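Local coordinates for inclusion membrane protein A (Chlamydia trachomatis, PDB 6E6A), which probably drives homotypic fusion of chlamydial inclusions as a SNARE-like membrane protein, of which this chain is the soluble helical domain, at residues V27-F32 and D52-L57; K65-L70 and Q147-L152. The protein carries 3 engineered substitutions. One frame throughout, in Å; residues are numbered along the deposited sequence.

Both interactions are buried helix-to-helix contacts of one elongated helical bundle, lying on opposite sides of the chain's centre with their own centres about 22 Å apart. Interaction 1 pairs helix 18-38 with helix 44-62, neighbours in sequence that run nearly antiparallel; interaction 2 ties helix 64-75, the next helix along, to the distant helix 125-163 at a wide angle. Chemistry follows place. In interaction 1 a phenylalanine pair faces the core, a leucine fills the middle, and a polar flank carries an amide stacked on a tyrosine ring. Interaction 2 is smaller and mostly apolar, with one serine hydroxyl set between apolar side chains and a backbone carbonyl.

Interaction 1: V27-F32 and D52-L57; sequences VLQKEF and DFYSCL. With NA (sodium ion), chain C.
Phe53 of helix 44-62 meets Phe32 of helix 18-38 where the two helices form an antiparallel pair of the helical bundle, their local axes 8.0 Å apart at 162°. CB of Phe53 lies 4.0 Å from CB of Phe32, and the rings lean obliquely together with planes 34° apart. Both side chains also touch Leu107 and Leu131, which places this flank in the core. Glu31, outside the interface on helix 18-38, binds a sodium ion through OE1 at 2.5 Å and forms a salt bridge with Arg115 through OE2. Tyr54 serves the other flank. Its ring stacks almost parallel on the side-chain amide of Gln29, whose NE2 sits 3.5 Å above the ring plane over its centre, while CG of Lys30 comes to the ring edge. Gln29 reaches this place with CG wedged between its backbone N and carbonyl carbon (chi1 68°) and the rest of the chain extended. NE2 of Gln29 also makes a weak, bent hydrogen bond of 3.3 Å to O of Tyr54; its stronger partner is OE1 of Gln58, and together these bonds, with a weak one from Arg61 to OE1 of Gln29, would limit rotation of the amide. Leu57 closes the contact between the two flanks: its CB is 4.0 Å from CB of Gln29, and its CD1 pushes in against helix 18-38, 3.8 Å from CB of Leu28 and 3.6 Å from the backbone N of Gln29.

Interaction 2: K65-L70 and Q147-L152; sequences KGFESL and QLSKTL
The Phe67 ring presents its edge to Ser149: CB of Ser149 lies in the ring plane, 3.6 Å from CD1 of Phe67, with OG of Ser149 near the same edge. Outside the two segments the ring meets that of Phe60, planes at about 55°, and the Phe67 side chain also touches Leu18 and Leu145. Phe67 occupies one flank of the interface, where its outer end comes nearer to helix 125-163 than its root does.

This is a steep crossing of two bundle helices, 64-75 and 125-163, whose local axes pass 9.7 Å apart at 57°. Ser149 points into the middle of it, and its small side chain fits between Phe67 and Leu70. CD2 of Leu70 is 3.6 Å from OG of Ser149, while O of Gly66 is 3.5 Å from the same hydroxyl.

Leu70 carries the apolar half of the contact. Its CG stands anti to the backbone N (chi1 -177°), which sends the two methyls across to the partner helix. CD1 of Leu70 reaches CB of Leu152 at 3.6 Å, and CD2 touches CD2 of Leu148 at 4.0 Å; Leu70 crosses both partner side chains roughly at right angles. Phe85 extends this patch by touching both Leu70 and Leu152, and Ile89 of helix 87-107 lies against Leu148 and Leu152. The side chain of Leu148 is also about 6 Å from a bound sodium ion.

Cohesion rests mainly on leucine-to-leucine contact and on a phenylalanine edge beside a small serine; the polar atoms at the interface are the Ser149 hydroxyl and O of Gly66.

Interaction 1: V27-F32 and D52-L57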
ATOM      1  N   VAL A  27       9.649  -5.973   4.426  1.00  6.34           N
ATOM      2  CA  VAL A  27      11.087  -5.679   4.402  1.00  7.54           C
ATOM      3  C   VAL A  27      11.345  -4.183   4.626  1.00  8.53           C
ATOM      4  O   VAL A  27      12.168  -3.789   5.467  1.00 12.62           O
ATOM      5  CB  VAL A  27      11.706  -6.166   3.078  1.00 13.84           C
ATOM      6  CG1 VAL A  27      13.173  -5.726   2.956  1.00  9.92           C
ATOM      7  CG2 VAL A  27      11.575  -7.690   2.948  1.00  5.76           C
ATOM      8  N   LEU A  28      10.630  -3.329   3.888  1.00  9.00           N
ATOM      9  CA  LEU A  28      10.947  -1.899   3.891  1.00  4.37           C
ATOM     10  C   LEU A  28      10.555  -1.217   5.203  1.00  6.81           C
ATOM     11  O   LEU A  28      11.248  -0.296   5.657  1.00  8.03           O
ATOM     12  CB  LEU A  28      10.277  -1.207   2.700  1.00  4.48           C
ATOM     13  CG  LEU A  28      10.872  -1.592   1.336  1.00  6.63           C
ATOM     14  CD1 LEU A  28      10.123  -0.926   0.197  1.00  9.03           C
ATOM     15  CD2 LEU A  28      12.344  -1.217   1.288  1.00  4.69           C
ATOM     16  N   GLN A  29       9.447  -1.633   5.831  1.00  8.09           N
ATOM     17  CA  GLN A  29       9.065  -0.994   7.090  1.00  8.74           C
ATOM     18  C   GLN A  29      10.143  -1.181   8.154  1.00  7.38           C
ATOM     19  O   GLN A  29      10.463  -0.245   8.898  1.00  6.50           O
ATOM     20  CB  GLN A  29       7.709  -1.528   7.578  1.00  8.87           C
ATOM     21  CG  GLN A  29       7.711  -2.992   8.029  1.00  8.65           C
ATOM     22  CD  GLN A  29       6.352  -3.484   8.498  1.00  9.80           C
ATOM     23  OE1 GLN A  29       6.150  -4.680   8.683  1.00  8.98           O
ATOM     24  NE2 GLN A  29       5.420  -2.563   8.711  1.00  5.97           N
ATOM     25  N   LYS A  30      10.734  -2.379   8.224  1.00  6.56           N
ATOM     26  CA  LYS A  30      11.822  -2.623   9.166  1.00 10.34           C
ATOM     27  C   LYS A  30      13.108  -1.921   8.741  1.00  8.59           C
ATOM     28  O   LYS A  30      13.852  -1.420   9.592  1.00 11.20           O
ATOM     29  CB  LYS A  30      12.044  -4.122   9.323  1.00 14.27           C
ATOM     30  CG  LYS A  30      10.827  -4.851   9.878  1.00  8.33           C
ATOM     31  CD  LYS A  30      11.213  -6.216  10.416  1.00  8.57           C
ATOM     32  CE  LYS A  30      11.914  -7.044   9.344  1.00 14.12           C
ATOM     33  NZ  LYS A  30      10.976  -7.568   8.326  1.00 20.92           N
ATOM     34  N   GLU A  31      13.399  -1.888   7.438  1.00  9.72           N
ATOM     35  CA  GLU A  31      14.574  -1.150   6.976  1.00  9.64           C
ATOM     36  C   GLU A  31      14.515   0.302   7.436  1.00 10.69           C
ATOM     37  O   GLU A  31      15.506   0.855   7.931  1.00  7.95           O
ATOM     38  CB  GLU A  31      14.674  -1.226   5.450  1.00 10.65           C
ATOM     39  CG  GLU A  31      15.987  -0.674   4.870  1.00 21.48           C
ATOM     40  CD  GLU A  31      17.196  -1.528   5.222  1.00 17.94           C
ATOM     41  OE1 GLU A  31      17.018  -2.729   5.519  1.00 21.64           O
ATOM     42  OE2 GLU A  31      18.328  -0.999   5.209  1.00 18.72           O
ATOM     43  N   PHE A  32      13.343   0.918   7.341  1.00  7.61           N
ATOM     44  CA  PHE A  32      13.245   2.315   7.734  1.00  9.94           C
ATOM     45  C   PHE A  32      13.128   2.495   9.248  1.00  9.65           C
ATOM     46  O   PHE A  32      13.619   3.499   9.768  1.00  9.26           O
ATOM     47  CB  PHE A  32      12.119   2.987   6.945  1.00  4.73           C
ATOM     48  CG  PHE A  32      12.552   3.383   5.559  1.00  9.71           C
ATOM     49  CD1 PHE A  32      13.197   4.586   5.339  1.00 13.18           C
ATOM     50  CD2 PHE A  32      12.393   2.515   4.493  1.00 13.09           C
ATOM     51  CE1 PHE A  32      13.639   4.933   4.072  1.00 12.47           C
ATOM     52  CE2 PHE A  32      12.829   2.863   3.224  1.00  6.94           C
ATOM     53  CZ  PHE A  32      13.453   4.066   3.019  1.00 11.79           C
ATOM     54  N   ASP A  52       8.040   7.057  10.849  1.00  8.86           N
ATOM     55  CA  ASP A  52       6.665   7.140  10.351  1.00 12.65           C
ATOM     56  C   ASP A  52       6.378   6.050   9.331  1.00 12.75           C
ATOM     57  O   ASP A  52       5.243   5.540   9.237  1.00 12.99           O
ATOM     58  CB  ASP A  52       6.431   8.498   9.685  1.00 12.75           C
ATOM     59  CG  ASP A  52       6.346   9.641  10.671  1.00 19.16           C
ATOM     60  OD1 ASP A  52       6.281   9.395  11.893  1.00 19.67           O
ATOM     61  OD2 ASP A  52       6.342  10.796  10.205  1.00 18.04           O
ATOM     62  N   PHE A  53       7.390   5.713   8.530  1.00  9.72           N
ATOM     63  CA  PHE A  53       7.182   4.702   7.495  1.00 10.35           C
ATOM     64  C   PHE A  53       6.731   3.351   8.055  1.00 12.83           C
ATOM     65  O   PHE A  53       6.037   2.602   7.353  1.00  7.02           O
ATOM     66  CB  PHE A  53       8.452   4.512   6.665  1.00  9.64           C
ATOM     67  CG  PHE A  53       8.499   5.369   5.426  1.00  8.51           C
ATOM     68  CD1 PHE A  53       9.293   6.501   5.374  1.00 12.38           C
ATOM     69  CD2 PHE A  53       7.742   5.041   4.317  1.00 11.30           C
ATOM     70  CE1 PHE A  53       9.324   7.291   4.228  1.00  7.05           C
ATOM     71  CE2 PHE A  53       7.773   5.823   3.173  1.00 10.46           C
ATOM     72  CZ  PHE A  53       8.568   6.941   3.134  1.00  8.75           C
ATOM     73  N   TYR A  54       7.099   3.005   9.295  1.00  5.43           N
ATOM     74  CA  TYR A  54       6.690   1.693   9.804  1.00  6.78           C
ATOM     75  C   TYR A  54       5.168   1.551   9.840  1.00  6.41           C
ATOM     76  O   TYR A  54       4.610   0.629   9.235  1.00  7.75           O
ATOM     77  CB  TYR A  54       7.283   1.404  11.195  1.00  7.32           C
ATOM     78  CG  TYR A  54       7.020  -0.055  11.561  1.00  8.89           C
ATOM     79  CD1 TYR A  54       5.789  -0.456  12.081  1.00 12.22           C
ATOM     80  CD2 TYR A  54       7.964  -1.039  11.293  1.00  7.37           C
ATOM     81  CE1 TYR A  54       5.528  -1.795  12.352  1.00 14.17           C
ATOM     82  CE2 TYR A  54       7.709  -2.375  11.566  1.00 11.95           C
ATOM     83  CZ  TYR A  54       6.493  -2.745  12.088  1.00 11.13           C
ATOM     84  OH  TYR A  54       6.262  -4.074  12.351  1.00 16.80           O
ATOM     85  N   SER A  55       4.475   2.454  10.543  1.00  4.53           N
ATOM     86  CA  SER A  55       3.017   2.364  10.601  1.00  7.77           C
ATOM     87  C   SER A  55       2.377   2.634   9.243  1.00  9.08           C
ATOM     88  O   SER A  55       1.370   1.988   8.882  1.00 13.98           O
ATOM     89  CB  SER A  55       2.469   3.320  11.663  1.00 18.64           C
ATOM     90  OG  SER A  55       2.953   4.638  11.470  1.00 22.93           O
ATOM     91  N   CYS A  56       2.954   3.560   8.458  1.00 11.68           N
ATOM     92  CA  CYS A  56       2.412   3.813   7.122  1.00 10.72           C
ATOM     93  C   CYS A  56       2.352   2.534   6.284  1.00 10.75           C
ATOM     94  O   CYS A  56       1.325   2.230   5.665  1.00  7.54           O
ATOM     95  CB  CYS A  56       3.252   4.885   6.428  1.00 10.15           C
ATOM     96  SG  CYS A  56       2.922   5.097   4.662  1.00 14.18           S
ATOM     97  N   LEU A  57       3.449   1.773   6.245  1.00 10.21           N
ATOM     98  CA  LEU A  57       3.473   0.532   5.476  1.00  5.02           C
ATOM     99  C   LEU A  57       2.699  -0.593   6.161  1.00 10.03           C
ATOM    100  O   LEU A  57       2.153  -1.470   5.477  1.00  7.13           O
ATOM    101  CB  LEU A  57       4.915   0.102   5.215  1.00  4.64           C
ATOM    102  CG  LEU A  57       5.803   1.067   4.435  1.00  7.88           C
ATOM    103  CD1 LEU A  57       7.060   0.356   3.979  1.00  7.22           C
ATOM    104  CD2 LEU A  57       5.046   1.640   3.251  1.00 19.48           C
TER
HETATM  105 NA    NA C 301      18.146  -5.004   5.502  0.78 28.77          NA

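Interaction 2: K65-L70 and Q147-L152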
ATOM      1  N   LYS A  65      -5.035  -9.583   4.013  1.00  4.87           N
ATOM      2  CA  LYS A  65      -6.037 -10.644   3.885  1.00  7.73           C
ATOM      3  C   LYS A  65      -7.322 -10.117   3.250  1.00  5.91           C
ATOM      4  O   LYS A  65      -7.936 -10.793   2.412  1.00 10.40           O
ATOM      5  CB  LYS A  65      -6.310 -11.297   5.244  1.00 13.17           C
ATOM      6  CG  LYS A  65      -5.082 -12.015   5.820  1.00 11.95           C
ATOM      7  CD  LYS A  65      -5.423 -12.867   7.045  1.00 11.97           C
ATOM      8  CE  LYS A  65      -6.089 -12.059   8.148  1.00 11.11           C
ATOM      9  NZ  LYS A  65      -5.208 -10.988   8.672  1.00 18.01           N
ATOM     10  N   GLY A  66      -7.757  -8.923   3.653  1.00  8.87           N
ATOM     11  CA  GLY A  66      -8.959  -8.347   3.067  1.00 15.13           C
ATOM     12  C   GLY A  66      -8.827  -8.102   1.574  1.00 15.11           C
ATOM     13  O   GLY A  66      -9.779  -8.314   0.813  1.00 11.83           O
ATOM     14  N   PHE A  67      -7.641  -7.675   1.125  1.00  7.41           N
ATOM     15  CA  PHE A  67      -7.462  -7.421  -0.304  1.00  6.76           C
ATOM     16  C   PHE A  67      -7.499  -8.722  -1.102  1.00 14.18           C
ATOM     17  O   PHE A  67      -8.116  -8.790  -2.181  1.00 12.74           O
ATOM     18  CB  PHE A  67      -6.119  -6.741  -0.558  1.00  9.86           C
ATOM     19  CG  PHE A  67      -5.966  -5.382   0.064  1.00  5.16           C
ATOM     20  CD1 PHE A  67      -7.051  -4.546   0.259  1.00  6.70           C
ATOM     21  CD2 PHE A  67      -4.704  -4.927   0.411  1.00  4.64           C
ATOM     22  CE1 PHE A  67      -6.881  -3.279   0.813  1.00 11.61           C
ATOM     23  CE2 PHE A  67      -4.525  -3.666   0.961  1.00 15.56           C
ATOM     24  CZ  PHE A  67      -5.618  -2.840   1.160  1.00  8.81           C
ATOM     25  N   GLU A  68      -6.844  -9.768  -0.583  1.00  8.03           N
ATOM     26  CA  GLU A  68      -6.894 -11.061  -1.259  1.00  8.36           C
ATOM     27  C   GLU A  68      -8.318 -11.590  -1.311  1.00  6.88           C
ATOM     28  O   GLU A  68      -8.748 -12.159  -2.324  1.00 13.47           O
ATOM     29  CB  GLU A  68      -5.972 -12.063  -0.558  1.00  9.82           C
ATOM     30  CG  GLU A  68      -4.484 -11.735  -0.657  1.00  9.57           C
ATOM     31  CD  GLU A  68      -3.856 -12.169  -1.979  1.00 16.93           C
ATOM     32  OE1 GLU A  68      -2.626 -12.398  -2.010  1.00 14.41           O
ATOM     33  OE2 GLU A  68      -4.586 -12.273  -2.990  1.00 20.06           O
ATOM     34  N   SER A  69      -9.062 -11.411  -0.219  1.00  9.85           N
ATOM     35  CA  SER A  69     -10.450 -11.853  -0.176  1.00 16.87           C
ATOM     36  C   SER A  69     -11.293 -11.119  -1.208  1.00 13.30           C
ATOM     37  O   SER A  69     -12.144 -11.726  -1.871  1.00 15.20           O
ATOM     38  CB  SER A  69     -11.007 -11.642   1.230  1.00 22.33           C
ATOM     39  OG  SER A  69     -12.399 -11.862   1.247  1.00 32.25           O
ATOM     40  N   LEU A  70     -11.061  -9.815  -1.363  1.00 12.67           N
ATOM     41  CA  LEU A  70     -11.788  -9.036  -2.360  1.00 18.56           C
ATOM     42  C   LEU A  70     -11.509  -9.538  -3.776  1.00 13.60           C
ATOM     43  O   LEU A  70     -12.435  -9.685  -4.591  1.00 13.26           O
ATOM     44  CB  LEU A  70     -11.406  -7.561  -2.222  1.00 14.89           C
ATOM     45  CG  LEU A  70     -12.102  -6.531  -3.113  1.00 20.33           C
ATOM     46  CD1 LEU A  70     -13.545  -6.342  -2.687  1.00 21.76           C
ATOM     47  CD2 LEU A  70     -11.350  -5.212  -3.079  1.00 18.24           C
ATOM     48  N   GLN A 147     -10.107   1.603   2.489  1.00 12.35           N
ATOM     49  CA  GLN A 147     -11.536   2.013   2.525  1.00 24.26           C
ATOM     50  C   GLN A 147     -12.301   1.325   1.389  1.00 18.16           C
ATOM     51  O   GLN A 147     -13.400   0.814   1.651  1.00 16.65           O
ATOM     52  CB  GLN A 147     -11.662   3.533   2.426  1.00 35.57           C
ATOM     53  CG  GLN A 147     -13.006   4.055   2.916  1.00 50.25           C
ATOM     54  CD  GLN A 147     -13.492   3.328   4.147  1.00 56.74           C
ATOM     55  OE1 GLN A 147     -12.996   3.532   5.252  1.00 52.19           O
ATOM     56  NE2 GLN A 147     -14.470   2.456   3.963  1.00 65.42           N
ATOM     57  N   LEU A 148     -11.737   1.319   0.190  1.00 10.36           N
ATOM     58  CA  LEU A 148     -12.376   0.682  -0.990  1.00 11.18           C
ATOM     59  C   LEU A 148     -12.668  -0.786  -0.660  1.00 14.14           C
ATOM     60  O   LEU A 148     -13.822  -1.209  -0.803  1.00 13.84           O
ATOM     61  CB  LEU A 148     -11.406   0.806  -2.168  1.00 18.55           C
ATOM     62  CG  LEU A 148     -11.859   0.185  -3.485  1.00 27.96           C
ATOM     63  CD1 LEU A 148     -11.271   0.950  -4.660  1.00 24.43           C
ATOM     64  CD2 LEU A 148     -11.465  -1.282  -3.554  1.00 27.40           C
ATOM     65  N   SER A 149     -11.667  -1.525  -0.222  1.00 11.33           N
ATOM     66  CA  SER A 149     -11.857  -2.925   0.131  1.00 15.05           C
ATOM     67  C   SER A 149     -12.875  -3.099   1.249  1.00 13.91           C
ATOM     68  O   SER A 149     -13.736  -3.978   1.173  1.00 17.44           O
ATOM     69  CB  SER A 149     -10.523  -3.547   0.536  1.00 21.90           C
ATOM     70  OG  SER A 149     -10.608  -4.958   0.447  1.00 21.08           O
ATOM     71  N   LYS A 150     -12.794  -2.274   2.297  1.00 12.49           N
ATOM     72  CA  LYS A 150     -13.692  -2.421   3.440  1.00 16.12           C
ATOM     73  C   LYS A 150     -15.145  -2.200   3.023  1.00 14.12           C
ATOM     74  O   LYS A 150     -16.038  -2.991   3.364  1.00 14.14           O
ATOM     75  CB  LYS A 150     -13.287  -1.425   4.530  1.00 18.14           C
ATOM     76  CG  LYS A 150     -12.295  -1.912   5.569  1.00 32.53           C
ATOM     77  CD  LYS A 150     -12.332  -0.977   6.771  1.00 41.06           C
ATOM     78  CE  LYS A 150     -10.993  -0.288   7.004  1.00 44.62           C
ATOM     79  NZ  LYS A 150      -9.881  -1.262   7.181  1.00 47.17           N
ATOM     80  N   THR A 151     -15.398  -1.117   2.284  1.00 11.98           N
ATOM     81  CA  THR A 151     -16.748  -0.834   1.811  1.00 19.27           C
ATOM     82  C   THR A 151     -17.258  -1.946   0.905  1.00 15.73           C
ATOM     83  O   THR A 151     -18.388  -2.417   1.074  1.00 15.23           O
ATOM     84  CB  THR A 151     -16.806   0.516   1.091  1.00 22.43           C
ATOM     85  OG1 THR A 151     -16.099   1.495   1.854  1.00 27.19           O
ATOM     86  CG2 THR A 151     -18.248   0.969   0.967  1.00 28.35           C
ATOM     87  N   LEU A 152     -16.457  -2.359  -0.085  1.00 13.43           N
ATOM     88  CA  LEU A 152     -16.918  -3.389  -1.011  1.00 12.81           C
ATOM     89  C   LEU A 152     -17.224  -4.695  -0.293  1.00 14.98           C
ATOM     90  O   LEU A 152     -18.228  -5.349  -0.590  1.00 16.10           O
ATOM     91  CB  LEU A 152     -15.879  -3.640  -2.102  1.00 16.90           C
ATOM     92  CG  LEU A 152     -15.967  -2.863  -3.411  1.00 25.74           C
ATOM     93  CD1 LEU A 152     -14.726  -3.131  -4.249  1.00 27.08           C
ATOM     94  CD2 LEU A 152     -17.216  -3.244  -4.170  1.00 30.25           C
TER